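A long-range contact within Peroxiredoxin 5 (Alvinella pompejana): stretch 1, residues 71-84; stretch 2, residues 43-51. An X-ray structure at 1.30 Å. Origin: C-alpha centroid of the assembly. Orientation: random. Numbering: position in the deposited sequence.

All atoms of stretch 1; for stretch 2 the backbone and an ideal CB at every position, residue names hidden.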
# COMPACT_ATOMS: atom_id res chain seq x y z
N LYS A 71 -6.86 3.32 29.70
CA LYS A 71 -5.72 3.27 30.61
C LYS A 71 -4.60 4.22 30.20
O LYS A 71 -4.02 4.91 31.03
CB LYS A 71 -5.16 1.85 30.69
CG LYS A 71 -6.11 0.84 31.24
CD LYS A 71 -6.51 1.15 32.68
CE LYS A 71 -5.36 0.97 33.66
NZ LYS A 71 -5.74 1.19 35.10
N PHE A 72 -4.31 4.27 28.91
CA PHE A 72 -3.32 5.20 28.39
C PHE A 72 -3.81 6.63 28.66
O PHE A 72 -3.07 7.48 29.14
CB PHE A 72 -3.14 4.99 26.89
CG PHE A 72 -2.54 3.65 26.51
CD1 PHE A 72 -1.54 3.05 27.26
CD2 PHE A 72 -2.94 3.02 25.35
CE1 PHE A 72 -0.99 1.84 26.86
CE2 PHE A 72 -2.40 1.81 24.96
CZ PHE A 72 -1.41 1.23 25.72
N LYS A 73 -5.08 6.86 28.36
CA LYS A 73 -5.68 8.17 28.54
C LYS A 73 -5.65 8.65 30.00
O LYS A 73 -5.41 9.82 30.25
CB LYS A 73 -7.09 8.18 27.94
CG LYS A 73 -7.81 9.50 28.10
CD LYS A 73 -8.98 9.64 27.17
CE LYS A 73 -10.04 8.59 27.37
NZ LYS A 73 -10.62 8.59 28.73
N GLU A 74 -5.81 7.73 30.97
CA GLU A 74 -5.74 8.06 32.41
C GLU A 74 -4.42 8.71 32.77
O GLU A 74 -4.35 9.54 33.67
CB GLU A 74 -5.85 6.79 33.28
CG GLU A 74 -7.22 6.25 33.55
CD GLU A 74 -7.19 5.00 34.42
OE1 GLU A 74 -6.09 4.43 34.65
OE2 GLU A 74 -8.27 4.56 34.88
N GLU A 75 -3.37 8.33 32.06
CA GLU A 75 -2.02 8.81 32.33
C GLU A 75 -1.55 9.94 31.41
O GLU A 75 -0.38 10.32 31.45
CB GLU A 75 -1.04 7.65 32.21
CG GLU A 75 -1.36 6.48 33.11
CD GLU A 75 -0.84 6.68 34.51
OE1 GLU A 75 -0.38 7.81 34.84
OE2 GLU A 75 -0.88 5.70 35.28
N GLY A 76 -2.45 10.46 30.58
CA GLY A 76 -2.12 11.53 29.65
C GLY A 76 -1.51 11.05 28.34
O GLY A 76 -0.91 11.85 27.61
N TYR A 77 -1.67 9.77 28.02
CA TYR A 77 -1.14 9.18 26.79
C TYR A 77 -2.24 8.77 25.83
O TYR A 77 -2.12 7.75 25.17
CB TYR A 77 -0.29 7.95 27.12
CG TYR A 77 1.06 8.27 27.71
CD1 TYR A 77 1.21 8.49 29.08
CD2 TYR A 77 2.18 8.32 26.90
CE1 TYR A 77 2.46 8.76 29.61
CE2 TYR A 77 3.43 8.59 27.43
CZ TYR A 77 3.56 8.80 28.78
OH TYR A 77 4.81 9.06 29.31
N HIS A 78 -3.27 9.60 25.66
CA HIS A 78 -4.34 9.22 24.74
C HIS A 78 -3.92 9.38 23.28
O HIS A 78 -4.58 8.84 22.39
CB HIS A 78 -5.61 10.02 24.98
CG HIS A 78 -5.72 11.26 24.16
ND1 HIS A 78 -5.17 12.45 24.54
CD2 HIS A 78 -6.32 11.49 22.96
CE1 HIS A 78 -5.42 13.37 23.63
NE2 HIS A 78 -6.11 12.81 22.66
N THR A 79 -2.84 10.14 23.05
CA THR A 79 -2.33 10.34 21.70
C THR A 79 -1.45 9.16 21.32
O THR A 79 -0.36 9.00 21.84
CB THR A 79 -1.52 11.64 21.61
OG1 THR A 79 -2.35 12.73 22.02
CG2 THR A 79 -1.06 11.87 20.18
N ILE A 80 -1.96 8.33 20.41
CA ILE A 80 -1.31 7.11 19.97
C ILE A 80 -1.22 7.17 18.46
O ILE A 80 -2.22 7.43 17.78
CB ILE A 80 -2.12 5.85 20.38
CG1 ILE A 80 -2.45 5.89 21.86
CG2 ILE A 80 -1.37 4.56 20.00
CD1 ILE A 80 -3.52 4.90 22.26
N ALA A 81 -0.03 6.93 17.94
CA ALA A 81 0.20 6.95 16.51
C ALA A 81 0.89 5.69 16.06
O ALA A 81 1.83 5.22 16.71
CB ALA A 81 1.04 8.16 16.14
N CYS A 82 0.40 5.16 14.94
CA CYS A 82 1.02 4.04 14.25
C CYS A 82 1.66 4.58 12.99
O CYS A 82 1.01 5.30 12.25
CB CYS A 82 -0.05 3.03 13.87
SG CYS A 82 0.52 1.64 12.87
N ILE A 83 2.92 4.24 12.75
CA ILE A 83 3.64 4.73 11.59
C ILE A 83 4.12 3.55 10.74
O ILE A 83 4.58 2.53 11.26
CB ILE A 83 4.81 5.66 12.01
CG1 ILE A 83 5.42 6.36 10.82
CG2 ILE A 83 5.87 4.94 12.83
CD1 ILE A 83 6.15 7.68 11.21
N ALA A 84 4.01 3.71 9.43
CA ALA A 84 4.48 2.72 8.48
C ALA A 84 4.97 3.38 7.22
O ALA A 84 4.50 4.46 6.86
CB ALA A 84 3.35 1.78 8.14
N UNK A 43 2.66 17.46 24.62
CA UNK A 43 1.89 16.39 25.22
C UNK A 43 2.65 15.07 25.25
O UNK A 43 3.72 14.94 24.65
CB UNK A 43 0.57 16.21 24.46
N UNK A 44 2.08 14.10 25.94
CA UNK A 44 2.63 12.75 26.00
C UNK A 44 1.89 11.87 25.00
O UNK A 44 0.74 12.13 24.65
CB UNK A 44 2.53 12.17 27.41
N UNK A 45 2.55 10.83 24.51
CA UNK A 45 1.88 9.90 23.63
C UNK A 45 2.73 8.70 23.33
O UNK A 45 3.83 8.53 23.88
CB UNK A 45 1.48 10.59 22.33
N UNK A 46 2.18 7.85 22.47
CA UNK A 46 2.79 6.60 22.07
C UNK A 46 2.98 6.63 20.56
O UNK A 46 2.10 7.05 19.83
CB UNK A 46 1.94 5.40 22.50
N UNK A 47 4.16 6.22 20.11
CA UNK A 47 4.45 6.03 18.70
C UNK A 47 4.94 4.61 18.48
O UNK A 47 5.94 4.20 19.10
CB UNK A 47 5.48 7.05 18.21
N UNK A 48 4.25 3.85 17.64
CA UNK A 48 4.70 2.51 17.33
C UNK A 48 4.63 2.28 15.83
O UNK A 48 3.87 2.95 15.11
CB UNK A 48 3.87 1.47 18.08
N UNK A 49 5.47 1.36 15.36
CA UNK A 49 5.54 1.07 13.93
C UNK A 49 4.98 -0.29 13.54
O UNK A 49 4.94 -1.22 14.36
CB UNK A 49 6.99 1.16 13.46
N UNK A 50 4.59 -0.40 12.28
CA UNK A 50 4.35 -1.68 11.65
C UNK A 50 5.15 -1.75 10.36
O UNK A 50 5.52 -0.72 9.81
CB UNK A 50 2.86 -1.89 11.39
N UNK A 51 5.39 -2.97 9.88
CA UNK A 51 6.15 -3.17 8.65
C UNK A 51 5.36 -2.64 7.45
O UNK A 51 5.92 -2.10 6.51
CB UNK A 51 6.49 -4.65 8.46

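Position 43 precedes the strand. Its CA-to-CB bond points toward stretch 1, but the ideal CB is still 5.2 Å from Thr 79 OG1. A long side chain of many kinds could reach. The residue is Arg 43, whose CD lies 3.4 Å from Thr 79 OG1.

At position 44 the ideal CB points toward stretch 1, 3.7 Å from Tyr 77 CE2. The Tyr 77 ring lies against it, and the carbonyl of Glu 75 offers an acceptor farther out. A long chain with a terminal donor suits both; a plain aliphatic one would use only the ring. Lys 44 does both. Its CB sits over the Tyr 77 ring face, 3.7 Å from the centroid, and its NZ donates to Glu 75 O at 2.8 Å. A CB at Gly 76 would lie a tight 3.1 Å from Lys 44 CE, though its backbone angles already call for glycine.

Position 45 has an extended backbone, near -172/-177. An ideal CB would lie 2.5 Å from Thr 79 O, a clash. Glycine fits, and Gly 45 is found. Its O meets the edge of the Tyr 77 ring, 3.4 Å from CD2.

Position 46 is in parallel register with Ile 80, on the same sheet face. Its backbone N donates to Thr 79 O and its O accepts from Ala 81 N, both at 2.9 Å. Phe 72, Tyr 77 and Ile 80 offer an apolar pocket, so Ile, Leu, Val or Met would suit. Ile 46 places CD1 over the Phe 72 ring, 3.7 Å from its centroid, and 4.0 Å from Ile 80 CG1.

Position 47 shares a face with Ala 81 and Ile 83. The small alanine leaves room for an aliphatic chain. Leu 47 turns its end inward: CD1 is 3.8 Å from Ala 81 CB and 3.9 Å from Ile 83 CG2.

Position 48 returns to the face of Ile 80 and Cys 82. A large apolar or aromatic residue could span both. The ring of Phe 48 has Cys 82 CB over one face and Ile 80 CG2 at its edge.

Position 49 pairs with Ile 83; the ideal CB is 3.5 Å from Ile 83 O. A small residue suits. Ser 49 OG is hydrogen-bonded elsewhere in the structure.

Position 50 points sideways near Cys 82 and Ala 84, favouring a modest apolar residue. Val 50 CG2 lies 3.7 Å from Ala 84 CB.

Position 51 points away and is unconstrained here; it is Val 51.

Stretch 2 43-51: RKGILFSVV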
# COMPACT_ATOMS: atom_id res chain seq x y z
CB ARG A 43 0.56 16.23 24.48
CG ARG A 43 0.76 15.72 23.10
CD ARG A 43 -0.51 15.56 22.26
NE ARG A 43 -1.72 16.11 22.84
CZ ARG A 43 -2.47 17.04 22.27
NH1 ARG A 43 -2.13 17.56 21.10
NH2 ARG A 43 -3.57 17.47 22.88
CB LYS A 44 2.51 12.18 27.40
CG LYS A 44 3.29 12.98 28.42
CD LYS A 44 3.29 12.33 29.79
CE LYS A 44 1.91 12.34 30.40
NZ LYS A 44 1.93 11.90 31.85
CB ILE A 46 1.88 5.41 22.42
CG1 ILE A 46 1.71 5.28 23.92
CG2 ILE A 46 2.47 4.11 21.85
CD1 ILE A 46 0.44 4.55 24.33
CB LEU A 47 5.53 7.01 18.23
CG LEU A 47 5.93 6.89 16.74
CD1 LEU A 47 4.76 7.26 15.81
CD2 LEU A 47 7.14 7.77 16.43
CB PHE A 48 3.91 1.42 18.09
CG PHE A 48 2.49 1.23 17.61
CD1 PHE A 48 1.47 2.05 18.08
CD2 PHE A 48 2.17 0.23 16.71
CE1 PHE A 48 0.18 1.88 17.64
CE2 PHE A 48 0.88 0.06 16.30
CZ PHE A 48 -0.11 0.88 16.75
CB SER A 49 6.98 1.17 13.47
OG SER A 49 7.76 0.19 14.15
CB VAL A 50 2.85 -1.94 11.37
CG1 VAL A 50 2.07 -2.01 12.67
CG2 VAL A 50 2.27 -0.89 10.40
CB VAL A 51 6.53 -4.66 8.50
CG1 VAL A 51 7.21 -4.93 7.14
CG2 VAL A 51 7.43 -5.06 9.67
O HOH W 1 -1.84 12.70 24.72
O HOH W 2 -0.37 14.58 27.51
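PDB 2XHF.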